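Local coordinates for sensor protein (Rhodopseudomonas palustris, PDB 2OOL) that senses light as a bacteriophytochrome through a biliverdin chromophore held in its chromophore-binding domain, probably passing the signal to a histidine kinase region, at the interface of chains A and B. Residues are numbered along the deposited sequence; one frame, centred on the assembly and turned at random. Chains: chain A/B, Sensor protein.

The interface of chains A and B. Residues chain A 146, 149-150, 153; chain B 149-150, 316.
A:Phe146 reaches across to B:Val149 and B:Leu316 in a helical-bundle contact between two phytochrome chromophore-binding domains. Helix 142-157 of chain A packs against helices 144-156 and 308-329 of chain B; the arrangement resembles a phytochrome dimer, although the crystal alone does not prove that the full-length receptor pairs this way. The B:Val149 and A:Phe146 side chains come from opposite directions, and the CG1 methyl sits over one ring face, offset toward the rim, 3.9 Å from A:Phe146 CE2. With CG anti to the carbonyl carbon (chi1 -70°), the phenyl group extends toward chain B. B:Leu316 crosses the phenylalanine side chain nearly at right angles, and its two methyls divide the work: CD2 packs on A:Phe146 CB at 3.9 Å, whereas CD1 touches A:Arg150 CB at 3.7 Å. On the far rim the guanidinium of B:Arg150 is turned 70° from the ring plane, with NH2 3.9 Å from A:Phe146 CE1. Cut back to an alanine, A:Phe146 would probably leave B:Val149 without the ring face it packs on and B:Leu316 CD2 with little more than the CB to touch. Farther along the chain A helix, the aliphatic stem of A:Arg150 runs beside the leucine backbone, CD lying 3.6 Å from B:Leu316 N, before the bend at chi3 (74°) carries the guanidinium away from B:Leu316. A:Val149 CG1 and A:Ile153 CD1 lie on one side of the B:Leu316 CD1 methyl, more distant, each 4.4 Å from it.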
ATOM      1  N   PHE A 146      -2.276   3.271  -2.762  1.00 53.90           N
ATOM      2  CA  PHE A 146      -0.974   2.952  -2.177  1.00 54.32           C
ATOM      3  C   PHE A 146      -0.349   4.171  -1.477  1.00 54.06           C
ATOM      4  O   PHE A 146       0.222   4.063  -0.392  1.00 53.61           O
ATOM      5  CB  PHE A 146       0.018   2.468  -3.229  1.00 54.57           C
ATOM      6  CG  PHE A 146      -0.278   1.109  -3.810  1.00 55.07           C
ATOM      7  CD1 PHE A 146      -1.124   0.200  -3.197  1.00 56.32           C
ATOM      8  CD2 PHE A 146       0.340   0.737  -4.995  1.00 55.59           C
ATOM      9  CE1 PHE A 146      -1.362  -1.047  -3.779  1.00 55.94           C
ATOM     10  CE2 PHE A 146       0.112  -0.476  -5.567  1.00 55.30           C
ATOM     11  CZ  PHE A 146      -0.737  -1.387  -4.958  1.00 55.67           C
ATOM     12  N   VAL A 149      -2.132   4.788   1.927  1.00 53.78           N
ATOM     13  CA  VAL A 149      -1.656   3.807   2.928  1.00 53.77           C
ATOM     14  C   VAL A 149      -0.219   4.142   3.427  1.00 54.39           C
ATOM     15  O   VAL A 149       0.055   4.156   4.625  1.00 53.93           O
ATOM     16  CB  VAL A 149      -1.758   2.353   2.428  1.00 55.09           C
ATOM     17  CG1 VAL A 149      -1.033   1.406   3.397  1.00 53.18           C
ATOM     18  CG2 VAL A 149      -3.227   1.933   2.251  1.00 53.41           C
ATOM     19  N   ARG A 150       0.668   4.495   2.507  1.00 55.37           N
ATOM     20  CA  ARG A 150       2.045   4.871   2.850  1.00 55.40           C
ATOM     21  C   ARG A 150       2.141   6.115   3.780  1.00 55.15           C
ATOM     22  O   ARG A 150       2.881   6.094   4.782  1.00 54.68           O
ATOM     23  CB  ARG A 150       2.873   5.069   1.567  1.00 54.85           C
ATOM     24  CG  ARG A 150       4.295   5.572   1.834  1.00 57.03           C
ATOM     25  CD  ARG A 150       5.062   5.937   0.562  1.00 58.97           C
ATOM     26  NE  ARG A 150       4.623   7.201  -0.042  1.00 60.87           N
ATOM     27  CZ  ARG A 150       4.916   8.412   0.421  1.00 62.48           C
ATOM     28  NH1 ARG A 150       4.458   9.480  -0.225  1.00 61.71           N
ATOM     29  NH2 ARG A 150       5.644   8.574   1.527  1.00 64.14           N
ATOM     30  N   ILE A 153       0.752   5.161   7.332  1.00 54.93           N
ATOM     31  CA  ILE A 153       1.695   4.337   8.122  1.00 55.39           C
ATOM     32  C   ILE A 153       2.795   5.211   8.735  1.00 55.63           C
ATOM     33  O   ILE A 153       3.157   5.071   9.892  1.00 55.04           O
ATOM     34  CB  ILE A 153       2.418   3.275   7.250  1.00 54.65           C
ATOM     35  CG1 ILE A 153       1.495   2.121   6.878  1.00 56.06           C
ATOM     36  CG2 ILE A 153       3.666   2.714   7.973  1.00 54.91           C
ATOM     37  CD1 ILE A 153       2.161   1.099   5.907  1.00 55.29           C
TER
ATOM     38  N   VAL B 149       3.159  -5.430  -5.882  1.00 49.97           N
ATOM     39  CA  VAL B 149       3.367  -4.576  -4.702  1.00 50.02           C
ATOM     40  C   VAL B 149       2.618  -5.121  -3.484  1.00 49.76           C
ATOM     41  O   VAL B 149       3.144  -5.158  -2.385  1.00 48.89           O
ATOM     42  CB  VAL B 149       2.926  -3.113  -4.983  1.00 50.09           C
ATOM     43  CG1 VAL B 149       3.031  -2.250  -3.725  1.00 47.47           C
ATOM     44  CG2 VAL B 149       3.760  -2.530  -6.151  1.00 49.47           C
ATOM     45  N   ARG B 150       1.368  -5.517  -3.698  0.50 49.90           N
ATOM     46  CA  ARG B 150       0.571  -6.128  -2.648  0.50 50.12           C
ATOM     47  C   ARG B 150       1.291  -7.345  -2.042  0.50 50.22           C
ATOM     48  O   ARG B 150       1.448  -7.414  -0.817  0.50 50.18           O
ATOM     49  CB  ARG B 150      -0.818  -6.534  -3.165  0.50 50.24           C
ATOM     50  CG  ARG B 150      -1.750  -5.367  -3.473  0.50 50.46           C
ATOM     51  CD  ARG B 150      -3.223  -5.804  -3.574  0.50 50.37           C
ATOM     52  NE  ARG B 150      -3.948  -5.075  -4.627  0.50 50.50           N
ATOM     53  CZ  ARG B 150      -4.556  -3.890  -4.496  0.50 50.69           C
ATOM     54  NH1 ARG B 150      -5.161  -3.362  -5.554  0.50 50.97           N
ATOM     55  NH2 ARG B 150      -4.566  -3.223  -3.340  0.50 50.83           N
ATOM     56  N   LEU B 316       6.615   2.875  -0.611  1.00 52.06           N
ATOM     57  CA  LEU B 316       5.666   2.110   0.223  1.00 51.56           C
ATOM     58  C   LEU B 316       6.368   0.888   0.797  1.00 51.25           C
ATOM     59  O   LEU B 316       6.324   0.664   2.004  1.00 51.22           O
ATOM     60  CB  LEU B 316       4.377   1.718  -0.516  1.00 51.70           C
ATOM     61  CG  LEU B 316       3.378   0.779   0.224  1.00 50.93           C
ATOM     62  CD1 LEU B 316       2.954   1.383   1.558  1.00 49.45           C
ATOM     63  CD2 LEU B 316       2.139   0.466  -0.626  1.00 49.65           C
TER